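Local coordinates for toxin secretion ATP-binding protein (Vibrio parahaemolyticus RIMD 2210633, PDB 3B79) that forms the N-terminal peptidase C39-like domain of a membrane ABC transporter that probably takes part in toxin secretion, at residues Leu70-Val75 with Gly119-Val124; Met4-Leu9 with Gly37-Phe42; Tyr19-Ser24 with Ala51-Lys56. All coordinates share one frame; numbering follows the deposited sequence.

Contact 1. Residues Leu70-Val75 with Gly119-Val124; sequences LPAILV and GRYFLV
Ile73 turns CG1 anti to its carbonyl carbon (chi1 -60°), beside the backbone N, and the chain then runs extended so that CD1 meets Val124 CG2 at 4.1 Å. Val75 puts CG1 anti to its N (chi1 177°), which leaves CG2 beside the N and near the plane of the Phe122 ring, 4.0 Å from Phe122 CE2 at the ring edge. Ile73, Val75, Phe122 and Val124 thus build one apolar face. The other carries Leu74 and Tyr121, where Leu74 CD2 lies 3.8 Å from Tyr121 CB.

Between these faces runs the backbone ladder. Ile73 and Phe122 are an antiparallel hydrogen-bonded pair, with Phe122 N to Ile73 O at 2.7 Å and Ile73 N to Phe122 O at 3.1 Å. Leu74 and Tyr121 form the next, non-hydrogen-bonded pair, and Val75 N then donates to Arg120 O at 3.0 Å. At the Pro71 end, where the peptide bond before the proline is cis, water takes over from direct pairing. One water donates to both Pro71 O and Val124 O; the second accepts from Val124 N and also lies within hydrogen-bonding distance of Pro71 O.

Helix 7-18 covers the Ile73 face through Leu8, Ser11 and Val15. Two neighbouring antiparallel strands, 72-76 and 120-126, with a helix packed on them are characteristic of the papain-like fold to which C39 peptidases belong.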
ATOM      1  N   LEU A  70      -7.279  -8.129   1.445  1.00 10.24           N
ATOM      2  CA  LEU A  70      -5.916  -7.757   1.819  1.00 10.31           C
ATOM      3  C   LEU A  70      -4.915  -8.653   1.079  1.00 11.68           C
ATOM      4  O   LEU A  70      -5.232  -9.797   0.767  1.00 12.46           O
ATOM      5  CB  LEU A  70      -5.807  -7.861   3.329  1.00 11.46           C
ATOM      6  CG  LEU A  70      -6.750  -6.911   4.086  1.00 10.29           C
ATOM      7  CD1 LEU A  70      -6.524  -7.093   5.625  1.00 12.71           C
ATOM      8  CD2 LEU A  70      -6.629  -5.454   3.695  1.00 11.51           C
ATOM      9  N   PRO A  71      -3.692  -8.172   0.819  1.00 10.78           N
ATOM     10  CA  PRO A  71      -3.163  -6.857   1.261  1.00 10.14           C
ATOM     11  C   PRO A  71      -3.719  -5.675   0.442  1.00 10.02           C
ATOM     12  O   PRO A  71      -3.906  -5.765  -0.787  1.00 10.68           O
ATOM     13  CB  PRO A  71      -1.647  -6.992   0.998  1.00 11.49           C
ATOM     14  CG  PRO A  71      -1.553  -7.992  -0.131  1.00 12.68           C
ATOM     15  CD  PRO A  71      -2.672  -9.036   0.176  1.00 12.12           C
ATOM     16  N   ALA A  72      -3.967  -4.578   1.151  1.00  9.62           N
ATOM     17  CA  ALA A  72      -4.435  -3.315   0.533  1.00  8.85           C
ATOM     18  C   ALA A  72      -3.403  -2.239   0.783  1.00  9.00           C
ATOM     19  O   ALA A  72      -2.527  -2.390   1.658  1.00 10.26           O
ATOM     20  CB  ALA A  72      -5.755  -2.906   1.122  1.00 10.68           C
ATOM     21  N   ILE A  73      -3.435  -1.169  -0.004  1.00  9.46           N
ATOM     22  CA  ILE A  73      -2.511  -0.077   0.247  1.00  8.66           C
ATOM     23  C   ILE A  73      -3.268   1.088   0.879  1.00  8.51           C
ATOM     24  O   ILE A  73      -4.218   1.595   0.263  1.00 10.03           O
ATOM     25  CB  ILE A  73      -1.802   0.358  -1.047  1.00  9.05           C
ATOM     26  CG1 ILE A  73      -1.000  -0.808  -1.645  1.00  9.85           C
ATOM     27  CG2 ILE A  73      -0.958   1.612  -0.777  1.00 11.78           C
ATOM     28  CD1 ILE A  73      -0.320  -0.515  -2.989  1.00 11.40           C
ATOM     29  N   LEU A  74      -2.891   1.472   2.095  1.00  8.99           N
ATOM     30  CA  LEU A  74      -3.594   2.558   2.774  1.00  9.79           C
ATOM     31  C   LEU A  74      -2.903   3.872   2.487  1.00 10.02           C
ATOM     32  O   LEU A  74      -1.666   3.969   2.543  1.00 11.59           O
ATOM     33  CB  LEU A  74      -3.573   2.338   4.271  1.00 10.33           C
ATOM     34  CG  LEU A  74      -4.141   1.013   4.799  1.00 10.40           C
ATOM     35  CD1 LEU A  74      -4.093   0.973   6.296  1.00 11.95           C
ATOM     36  CD2 LEU A  74      -5.533   0.738   4.255  1.00 11.52           C
ATOM     37  N   VAL A  75      -3.703   4.912   2.228  1.00 10.53           N
ATOM     38  CA  VAL A  75      -3.153   6.262   2.159  1.00 11.17           C
ATOM     39  C   VAL A  75      -3.193   6.861   3.548  1.00 10.91           C
ATOM     40  O   VAL A  75      -4.233   6.898   4.223  1.00 11.54           O
ATOM     41  CB  VAL A  75      -4.006   7.114   1.198  1.00 12.05           C
ATOM     42  CG1 VAL A  75      -3.480   8.545   1.175  1.00 13.36           C
ATOM     43  CG2 VAL A  75      -4.012   6.505  -0.218  1.00 12.86           C
ATOM     44  N   GLY A 119      -8.749   7.497   5.385  1.00 11.42           N
ATOM     45  CA  GLY A 119     -10.056   7.106   4.865  1.00 11.29           C
ATOM     46  C   GLY A 119     -10.024   6.641   3.423  1.00 10.02           C
ATOM     47  O   GLY A 119     -11.062   6.252   2.878  1.00 11.02           O
ATOM     48  N   ARG A 120      -8.859   6.733   2.773  1.00 10.12           N
ATOM     49  CA  ARG A 120      -8.705   6.323   1.372  1.00 10.05           C
ATOM     50  C   ARG A 120      -7.724   5.161   1.283  1.00  9.68           C
ATOM     51  O   ARG A 120      -6.673   5.173   1.951  1.00 10.13           O
ATOM     52  CB  ARG A 120      -8.185   7.492   0.538  1.00 10.69           C
ATOM     53  CG  ARG A 120      -9.155   8.670   0.516  1.00 12.12           C
ATOM     54  CD  ARG A 120      -8.628   9.858  -0.313  1.00 14.40           C
ATOM     55  NE  ARG A 120      -7.379  10.467   0.161  1.00 17.09           N
ATOM     56  CZ  ARG A 120      -7.179  11.273   1.201  1.00 22.04           C
ATOM     57  NH1 ARG A 120      -8.174  11.641   2.042  1.00 23.62           N
ATOM     58  NH2 ARG A 120      -5.918  11.719   1.371  1.00 21.68           N
ATOM     59  N   TYR A 121      -8.039   4.165   0.455  1.00  9.33           N
ATOM     60  CA  TYR A 121      -7.135   3.019   0.278  1.00 10.05           C
ATOM     61  C   TYR A 121      -7.214   2.546  -1.167  1.00  9.08           C
ATOM     62  O   TYR A 121      -8.135   2.931  -1.894  1.00 10.40           O
ATOM     63  CB  TYR A 121      -7.521   1.869   1.258  1.00 10.52           C
ATOM     64  CG  TYR A 121      -8.795   1.159   0.830  1.00  9.99           C
ATOM     65  CD1 TYR A 121      -8.721  -0.028   0.112  1.00 10.89           C
ATOM     66  CD2 TYR A 121     -10.071   1.688   1.148  1.00 11.44           C
ATOM     67  CE1 TYR A 121      -9.905  -0.637  -0.329  1.00 12.41           C
ATOM     68  CE2 TYR A 121     -11.230   1.067   0.715  1.00 12.61           C
ATOM     69  CZ  TYR A 121     -11.119  -0.075  -0.007  1.00 12.31           C
ATOM     70  OH  TYR A 121     -12.274  -0.679  -0.459  1.00 15.74           O
ATOM     71  N   PHE A 122      -6.251   1.714  -1.579  1.00  8.65           N
ATOM     72  CA  PHE A 122      -6.293   1.042  -2.880  1.00  9.48           C
ATOM     73  C   PHE A 122      -6.550  -0.417  -2.703  1.00  9.14           C
ATOM     74  O   PHE A 122      -5.851  -1.121  -1.935  1.00  9.73           O
ATOM     75  CB  PHE A 122      -5.002   1.218  -3.674  1.00  9.98           C
ATOM     76  CG  PHE A 122      -4.821   2.624  -4.167  1.00  9.88           C
ATOM     77  CD1 PHE A 122      -5.130   2.920  -5.500  1.00 10.24           C
ATOM     78  CD2 PHE A 122      -4.310   3.642  -3.350  1.00 12.39           C
ATOM     79  CE1 PHE A 122      -4.974   4.205  -5.983  1.00 11.43           C
ATOM     80  CE2 PHE A 122      -4.150   4.942  -3.870  1.00 12.69           C
ATOM     81  CZ  PHE A 122      -4.497   5.196  -5.174  1.00 12.10           C
ATOM     82  N   LEU A 123      -7.554  -0.884  -3.450  0.50  9.20           N
ATOM     83  CA  LEU A 123      -7.816  -2.304  -3.680  0.50 10.14           C
ATOM     84  C   LEU A 123      -6.911  -2.793  -4.795  0.50 10.59           C
ATOM     85  O   LEU A 123      -6.975  -2.236  -5.900  0.50 11.19           O
ATOM     86  CB  LEU A 123      -9.268  -2.474  -4.165  0.50 11.18           C
ATOM     87  CG  LEU A 123      -9.608  -3.855  -4.755  0.50 12.76           C
ATOM     88  CD1 LEU A 123      -9.556  -4.964  -3.696  0.50 12.43           C
ATOM     89  CD2 LEU A 123     -10.965  -3.881  -5.441  0.50 14.03           C
ATOM     90  N   VAL A 124      -6.094  -3.819  -4.536  1.00 10.59           N
ATOM     91  CA  VAL A 124      -5.101  -4.260  -5.515  1.00 10.83           C
ATOM     92  C   VAL A 124      -5.356  -5.722  -5.813  1.00 11.57           C
ATOM     93  O   VAL A 124      -5.531  -6.528  -4.866  1.00 12.66           O
ATOM     94  CB  VAL A 124      -3.669  -4.054  -4.985  1.00 12.32           C
ATOM     95  CG1 VAL A 124      -2.669  -4.390  -6.093  1.00 14.65           C
ATOM     96  CG2 VAL A 124      -3.420  -2.638  -4.526  1.00 14.16           C
TER
HETATM   97  O   HOH W   1      -6.315  -4.891  -1.885  1.00 11.29           O
HETATM   98  O   HOH W   2      -4.019  -7.634  -2.784  1.00 14.08           O

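Contact 2. Residues Met4-Leu9 with Gly37-Phe42; sequences MKDPLL and GKLTPF
Asp6 is the N-cap of helix 7-18, and the same carboxylate reaches across to the backbone of Leu39, tying a helix start to the loop that precedes helix 44-51. CG stands anti to the backbone N (chi1 179°), and the two oxygens divide the work. OD1 takes the capping bond from Leu9 N at 3.1 Å, met from above the carboxylate plane. OD2 accepts from Leu39 N at 2.8 Å in a nearly straight bond (169°) on the syn side, tilted out of the carboxylate plane. Each oxygen also accepts a hydrogen bond from a water: one water links OD1 to Leu39 O, the other links OD2 to Gly37 O. The buried carboxylate is therefore gripped by two backbone N-H groups and two waters, which would be expected to stabilise its negative charge.

Apolar contacts flank this polar centre. Leu8 CB meets Leu39 CB at 4.1 Å, and Leu8 CD1 lies against the Thr40-Pro41 peptide, 3.4 Å from Thr40 C. Leu39 CD1 sits 4.0 Å from Leu9 CB, the two side chains crossing at about a right angle.

Leu9 and Leu39 both continue onto helix 25-29, at Leu28 and Val29 respectively, whereas Pro7 and Leu8 pack on Ser81 of strand 80-88.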
HETATM    1  N   MSE A   4      14.789   2.457   0.052  0.50 28.44           N
HETATM    2  CA  MSE A   4      13.551   2.984  -0.534  0.50 27.38           C
HETATM    3  C   MSE A   4      13.098   4.240   0.216  0.50 25.95           C
HETATM    4  O   MSE A   4      13.103   4.254   1.445  0.50 25.83           O
HETATM    5  CB  MSE A   4      12.453   1.921  -0.481  0.50 28.58           C
HETATM    6  CG  MSE A   4      11.109   2.395  -0.967  0.40 29.60           C
HETATM    7 SE   MSE A   4      10.948   2.459  -2.891  0.30 32.95          SE
HETATM    8  CE  MSE A   4      11.015   0.538  -3.177  0.50 31.62           C
ATOM      9  N   LYS A   5      12.720   5.289  -0.519  0.50 23.83           N
ATOM     10  CA  LYS A   5      12.178   6.523   0.087  0.50 22.06           C
ATOM     11  C   LYS A   5      10.737   6.836  -0.312  0.50 19.79           C
ATOM     12  O   LYS A   5      10.089   7.688   0.297  0.50 19.28           O
ATOM     13  CB  LYS A   5      13.026   7.740  -0.250  0.50 23.64           C
ATOM     14  CG  LYS A   5      13.800   7.587  -1.527  0.50 24.90           C
ATOM     15  CD  LYS A   5      15.274   7.284  -1.201  0.50 26.47           C
ATOM     16  CE  LYS A   5      16.080   6.919  -2.450  0.50 26.60           C
ATOM     17  NZ  LYS A   5      15.540   7.579  -3.694  0.50 24.07           N
ATOM     18  N   ASP A   6      10.241   6.149  -1.331  1.00 16.29           N
ATOM     19  CA  ASP A   6       8.918   6.434  -1.874  1.00 15.70           C
ATOM     20  C   ASP A   6       7.935   5.459  -1.177  1.00 14.43           C
ATOM     21  O   ASP A   6       7.955   4.262  -1.467  1.00 13.70           O
ATOM     22  CB  ASP A   6       8.992   6.207  -3.376  1.00 14.82           C
ATOM     23  CG  ASP A   6       7.654   6.441  -4.056  1.00 15.70           C
ATOM     24  OD1 ASP A   6       6.603   6.365  -3.395  1.00 16.89           O
ATOM     25  OD2 ASP A   6       7.661   6.672  -5.262  1.00 17.41           O
ATOM     26  N   PRO A   7       7.080   5.951  -0.273  1.00 14.44           N
ATOM     27  CA  PRO A   7       6.227   5.004   0.464  1.00 14.29           C
ATOM     28  C   PRO A   7       5.222   4.255  -0.427  1.00 12.93           C
ATOM     29  O   PRO A   7       4.984   3.079  -0.181  1.00 12.03           O
ATOM     30  CB  PRO A   7       5.458   5.896   1.456  1.00 17.12           C
ATOM     31  CG  PRO A   7       5.927   7.242   1.288  1.00 17.27           C
ATOM     32  CD  PRO A   7       6.917   7.350   0.171  1.00 15.73           C
ATOM     33  N   LEU A   8       4.602   4.916  -1.409  1.00 11.88           N
ATOM     34  CA  LEU A   8       3.634   4.251  -2.258  1.00 11.89           C
ATOM     35  C   LEU A   8       4.312   3.214  -3.126  1.00 10.99           C
ATOM     36  O   LEU A   8       3.749   2.138  -3.367  1.00 11.68           O
ATOM     37  CB  LEU A   8       2.857   5.250  -3.128  1.00 13.84           C
ATOM     38  CG  LEU A   8       1.608   5.907  -2.564  1.00 16.96           C
ATOM     39  CD1 LEU A   8       1.135   6.853  -3.612  1.00 20.03           C
ATOM     40  CD2 LEU A   8       0.520   4.909  -2.177  1.00 16.01           C
ATOM     41  N   LEU A   9       5.500   3.523  -3.631  1.00 11.79           N
ATOM     42  CA  LEU A   9       6.253   2.558  -4.420  1.00 11.32           C
ATOM     43  C   LEU A   9       6.632   1.359  -3.541  1.00 11.28           C
ATOM     44  O   LEU A   9       6.515   0.200  -3.979  1.00 11.86           O
ATOM     45  CB  LEU A   9       7.511   3.220  -5.032  1.00 12.80           C
ATOM     46  CG  LEU A   9       8.346   2.294  -5.949  1.00 14.25           C
ATOM     47  CD1 LEU A   9       7.528   1.686  -7.080  1.00 16.00           C
ATOM     48  CD2 LEU A   9       9.534   3.111  -6.532  1.00 16.04           C
ATOM     49  N   GLY A  37      10.122  13.100  -7.375  1.00 26.87           N
ATOM     50  CA  GLY A  37      10.696  11.776  -7.546  1.00 25.79           C
ATOM     51  C   GLY A  37       9.878  10.609  -7.010  1.00 23.35           C
ATOM     52  O   GLY A  37      10.406   9.508  -6.880  1.00 24.62           O
ATOM     53  N   LYS A  38       8.604  10.855  -6.699  1.00 21.29           N
ATOM     54  CA  LYS A  38       7.767   9.871  -6.014  1.00 19.71           C
ATOM     55  C   LYS A  38       6.431   9.644  -6.723  1.00 17.78           C
ATOM     56  O   LYS A  38       5.849  10.529  -7.377  1.00 18.04           O
ATOM     57  CB  LYS A  38       7.453  10.338  -4.603  1.00 21.08           C
ATOM     58  CG  LYS A  38       8.672  10.443  -3.642  1.00 24.34           C
ATOM     59  CD  LYS A  38       8.188  10.885  -2.262  1.00 25.66           C
ATOM     60  CE  LYS A  38       9.312  11.066  -1.212  1.00 29.13           C
ATOM     61  NZ  LYS A  38       8.739  11.593   0.111  1.00 34.36           N
ATOM     62  N   LEU A  39       5.937   8.430  -6.550  1.00 15.06           N
ATOM     63  CA  LEU A  39       4.560   8.128  -6.937  1.00 14.68           C
ATOM     64  C   LEU A  39       3.564   8.916  -6.078  1.00 15.34           C
ATOM     65  O   LEU A  39       3.863   9.312  -4.938  1.00 17.19           O
ATOM     66  CB  LEU A  39       4.293   6.638  -6.764  1.00 15.37           C
ATOM     67  CG  LEU A  39       4.847   5.695  -7.821  1.00 16.72           C
ATOM     68  CD1 LEU A  39       4.472   4.279  -7.431  1.00 17.48           C
ATOM     69  CD2 LEU A  39       4.251   5.985  -9.192  1.00 18.88           C
ATOM     70  N   THR A  40       2.387   9.157  -6.647  1.00 13.52           N
ATOM     71  CA  THR A  40       1.264   9.743  -5.898  1.00 14.20           C
ATOM     72  C   THR A  40       0.068   8.834  -6.146  1.00 12.52           C
ATOM     73  O   THR A  40       0.111   7.985  -7.021  1.00 13.07           O
ATOM     74  CB  THR A  40       0.935  11.141  -6.440  1.00 13.65           C
ATOM     75  OG1 THR A  40       0.399  10.959  -7.752  1.00 14.09           O
ATOM     76  CG2 THR A  40       2.169  12.015  -6.473  1.00 15.97           C
ATOM     77  N   PRO A  41      -1.023   9.046  -5.396  1.00 12.91           N
ATOM     78  CA  PRO A  41      -2.226   8.258  -5.656  1.00 12.69           C
ATOM     79  C   PRO A  41      -2.747   8.368  -7.101  1.00 11.85           C
ATOM     80  O   PRO A  41      -3.359   7.433  -7.615  1.00 12.92           O
ATOM     81  CB  PRO A  41      -3.244   8.805  -4.645  1.00 13.33           C
ATOM     82  CG  PRO A  41      -2.362   9.253  -3.483  1.00 15.15           C
ATOM     83  CD  PRO A  41      -1.181   9.917  -4.207  1.00 14.28           C
ATOM     84  N   PHE A  42      -2.481   9.509  -7.739  1.00 11.55           N
ATOM     85  CA  PHE A  42      -2.924   9.674  -9.124  1.00 12.06           C
ATOM     86  C   PHE A  42      -2.219   8.782 -10.105  1.00 12.01           C
ATOM     87  O   PHE A  42      -2.788   8.449 -11.155  1.00 13.14           O
ATOM     88  CB  PHE A  42      -2.720  11.148  -9.566  1.00 12.35           C
ATOM     89  CG  PHE A  42      -3.425  12.122  -8.671  1.00 12.45           C
ATOM     90  CD1 PHE A  42      -4.753  12.513  -8.947  1.00 12.55           C
ATOM     91  CD2 PHE A  42      -2.758  12.682  -7.578  1.00 12.62           C
ATOM     92  CE1 PHE A  42      -5.416  13.387  -8.087  1.00 13.96           C
ATOM     93  CE2 PHE A  42      -3.413  13.586  -6.717  1.00 14.03           C
ATOM     94  CZ  PHE A  42      -4.758  13.928  -6.997  1.00 14.70           C
TER
HETATM   95  O   HOH W   3       9.810   9.219   2.409  1.00 36.90           O
HETATM   96  O   HOH W   4       4.817   8.123  -2.495  1.00 18.06           O
HETATM   97  O   HOH W   5       9.979   6.880  -6.700  1.00 23.42           O

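Contact 3. Residues Tyr19-Ser24 with Ala51-Lys56; sequences YGLANS and AGLVAK
Asn23 meets Ala51 where two helix ends come together, both closed by Schellman motifs: Gly20 terminates helix 7-18, with Leu21 N bonded to Ser16 O and Gly20 N to Arg17 O, and Gly52 terminates helix 44-51. The loop 19-24 that leaves helix 7-18 lies against the turn leading from helix 44-51 into strand 53-59.

The polar link is made by the Asn23 amide. CG is anti to the carbonyl carbon (chi1 -76°), and ND2 donates to Ala51 O at 2.9 Å. The bond is bent at the hydrogen (142°), but the nitrogen lies in the carbonyl plane, on a lone pair of Ala51 O, which it approaches from the side with a C=O...N angle of 111°. The amide also touches the alanine side chain, with ND2 3.5 Å from Ala51 CB. Ser16 OG is a second hydrogen-bond partner of the same nitrogen, so the amide is held between helix 7-18 and the end of helix 44-51.

Leu21 approaches the same carbonyl with carbon: its CD1 is 3.4 Å from Ala51 O and 3.7 Å from Leu53 CD2. That Leu53 methyl also lies over one face of the Tyr19 ring, 3.9 Å from Tyr19 CD2, for the tyrosine conformer described here; a second conformer was modelled. Leu53 in turn reaches Leu12 and Ser16 of helix 7-18, Ala48 of helix 44-51 and Val124 of the neighbouring strand.

Chemically, a neutral amide supplies the donor at the carbonyl end of helix 44-51, where the helix dipole would be expected to strengthen Ala51 O as an acceptor, while the leucines and tyrosine add apolar packing beside it.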
ATOM      1  N   TYR A  19       2.176 -11.233  -4.920  0.60 11.70           N
ATOM      2  CA  TYR A  19       1.585 -11.948  -6.034  0.60 12.65           C
ATOM      3  C   TYR A  19       2.608 -12.708  -6.874  0.60 13.45           C
ATOM      4  O   TYR A  19       2.247 -13.265  -7.920  0.60 13.76           O
ATOM      5  CB  TYR A  19       0.784 -10.990  -6.936  0.60 13.29           C
ATOM      6  CG  TYR A  19      -0.632 -10.736  -6.446  0.60 13.71           C
ATOM      7  CD1 TYR A  19      -1.688 -11.519  -6.889  0.60 14.07           C
ATOM      8  CD2 TYR A  19      -0.920  -9.692  -5.555  0.60 13.36           C
ATOM      9  CE1 TYR A  19      -2.978 -11.305  -6.453  0.60 15.69           C
ATOM     10  CE2 TYR A  19      -2.220  -9.467  -5.111  0.60 14.41           C
ATOM     11  CZ  TYR A  19      -3.239 -10.284  -5.581  0.60 15.28           C
ATOM     12  OH  TYR A  19      -4.530 -10.066  -5.170  0.60 17.44           O
ATOM     13  N   GLY A  20       3.866 -12.743  -6.433  1.00 14.51           N
ATOM     14  CA  GLY A  20       4.927 -13.444  -7.184  1.00 15.74           C
ATOM     15  C   GLY A  20       5.291 -12.760  -8.470  1.00 18.22           C
ATOM     16  O   GLY A  20       5.811 -13.411  -9.390  1.00 21.12           O
ATOM     17  N   LEU A  21       5.047 -11.457  -8.559  1.00 19.52           N
ATOM     18  CA  LEU A  21       5.330 -10.738  -9.770  1.00 21.09           C
ATOM     19  C   LEU A  21       6.645 -10.006  -9.567  1.00 23.25           C
ATOM     20  O   LEU A  21       6.768  -9.184  -8.617  1.00 23.93           O
ATOM     21  CB  LEU A  21       4.194  -9.788 -10.140  1.00 20.78           C
ATOM     22  CG  LEU A  21       2.832 -10.446 -10.416  1.00 21.21           C
ATOM     23  CD1 LEU A  21       1.704  -9.429 -10.521  1.00 20.81           C
ATOM     24  CD2 LEU A  21       2.856 -11.329 -11.650  1.00 25.52           C
ATOM     25  N   ALA A  22       7.586 -10.283 -10.468  1.00 24.77           N
ATOM     26  CA  ALA A  22       8.937  -9.747 -10.439  1.00 28.71           C
ATOM     27  C   ALA A  22       8.921  -8.434 -11.192  1.00 30.88           C
ATOM     28  O   ALA A  22       8.668  -8.363 -12.402  1.00 33.83           O
ATOM     29  CB  ALA A  22       9.917 -10.733 -11.100  1.00 28.74           C
ATOM     30  N   ASN A  23       9.182  -7.371 -10.489  1.00 32.01           N
ATOM     31  CA  ASN A  23       9.140  -6.084 -11.155  1.00 32.49           C
ATOM     32  C   ASN A  23      10.133  -5.289 -10.441  1.00 32.77           C
ATOM     33  O   ASN A  23      10.085  -5.208  -9.213  1.00 34.25           O
ATOM     34  CB  ASN A  23       7.757  -5.463 -10.975  1.00 32.44           C
ATOM     35  CG  ASN A  23       6.729  -6.087 -11.865  1.00 32.49           C
ATOM     36  OD1 ASN A  23       6.828  -6.008 -13.108  1.00 36.02           O
ATOM     37  ND2 ASN A  23       5.711  -6.705 -11.249  1.00 25.97           N
ATOM     38  N   SER A  24      11.055  -4.706 -11.191  1.00 32.51           N
ATOM     39  CA  SER A  24      11.951  -3.781 -10.594  1.00 32.05           C
ATOM     40  C   SER A  24      11.119  -2.543 -10.249  1.00 31.29           C
ATOM     41  O   SER A  24      10.153  -2.210 -10.974  1.00 29.44           O
ATOM     42  CB  SER A  24      13.057  -3.407 -11.570  1.00 32.24           C
ATOM     43  OG  SER A  24      12.528  -2.962 -12.806  1.00 31.77           O
ATOM     44  N   ALA A  51       3.110  -3.335 -13.239  1.00 15.79           N
ATOM     45  CA  ALA A  51       3.463  -4.514 -12.437  1.00 16.77           C
ATOM     46  C   ALA A  51       2.664  -5.788 -12.806  1.00 16.23           C
ATOM     47  O   ALA A  51       3.040  -6.882 -12.372  1.00 18.88           O
ATOM     48  CB  ALA A  51       3.249  -4.198 -10.969  1.00 16.62           C
ATOM     49  N   GLY A  52       1.573  -5.668 -13.565  1.00 15.22           N
ATOM     50  CA  GLY A  52       0.655  -6.769 -13.857  1.00 15.12           C
ATOM     51  C   GLY A  52      -0.445  -6.819 -12.839  1.00 13.98           C
ATOM     52  O   GLY A  52      -1.101  -7.871 -12.712  1.00 15.71           O
ATOM     53  N   LEU A  53      -0.702  -5.685 -12.163  1.00 13.10           N
ATOM     54  CA  LEU A  53      -1.762  -5.570 -11.156  1.00 13.14           C
ATOM     55  C   LEU A  53      -2.818  -4.553 -11.603  1.00 12.98           C
ATOM     56  O   LEU A  53      -2.598  -3.814 -12.547  1.00 14.56           O
ATOM     57  CB  LEU A  53      -1.165  -5.107  -9.803  1.00 13.64           C
ATOM     58  CG  LEU A  53      -0.123  -6.050  -9.158  1.00 13.83           C
ATOM     59  CD1 LEU A  53       0.584  -5.318  -8.047  1.00 16.54           C
ATOM     60  CD2 LEU A  53      -0.786  -7.338  -8.696  1.00 16.63           C
ATOM     61  N   VAL A  54      -3.924  -4.523 -10.893  1.00 13.02           N
ATOM     62  CA  VAL A  54      -4.934  -3.498 -11.044  1.00 13.40           C
ATOM     63  C   VAL A  54      -5.107  -2.868  -9.678  1.00 12.71           C
ATOM     64  O   VAL A  54      -5.293  -3.597  -8.672  1.00 13.23           O
ATOM     65  CB  VAL A  54      -6.279  -4.078 -11.435  1.00 14.35           C
ATOM     66  CG1 VAL A  54      -7.301  -2.911 -11.647  1.00 16.95           C
ATOM     67  CG2 VAL A  54      -6.154  -4.938 -12.671  1.00 17.39           C
ATOM     68  N   ALA A  55      -4.984  -1.535  -9.605  1.00 12.00           N
ATOM     69  CA  ALA A  55      -5.169  -0.847  -8.337  1.00 11.90           C
ATOM     70  C   ALA A  55      -6.231   0.215  -8.498  1.00 12.42           C
ATOM     71  O   ALA A  55      -6.186   1.019  -9.441  1.00 14.54           O
ATOM     72  CB  ALA A  55      -3.860  -0.199  -7.866  1.00 12.36           C
ATOM     73  N   LYS A  56      -7.146   0.268  -7.548  1.00 11.65           N
ATOM     74  CA  LYS A  56      -8.264   1.214  -7.633  1.00 13.57           C
ATOM     75  C   LYS A  56      -8.479   1.881  -6.271  1.00 11.38           C
ATOM     76  O   LYS A  56      -8.580   1.182  -5.249  1.00 11.04           O
ATOM     77  CB  LYS A  56      -9.566   0.487  -8.003  1.00 14.84           C
ATOM     78  CG  LYS A  56     -10.781   1.458  -8.085  1.00 19.62           C
ATOM     79  CD  LYS A  56     -12.058   0.765  -8.571  1.00 21.94           C
ATOM     80  CE  LYS A  56     -13.317   1.372  -7.882  1.00 29.71           C
ATOM     81  NZ  LYS A  56     -13.999   2.455  -8.687  1.00 34.44           N
TER

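From the N terminus, contact 2 opens at residues 4-9 and contact 3 at 19-24, on the two ends of helix 7-18. Contact 2 closes first, at 37-42, and contact 3 at 51-56, so the two loops cross and together hold the three helices and the start of strand 53-59. Contact 1 follows in series, its strand 72-76 returning to strand 120-126 after four more strands, one of them very short, and a helix. The halves then join: Leu8 and Pro41 of contact 2 pack on Ile73 and Phe122, while Lys56 of contact 3 lies beside Leu123, where strand 53-59 borders strand 120-126. The helical N-terminal part, with its two crossing contacts, is thereby joined to one antiparallel sheet.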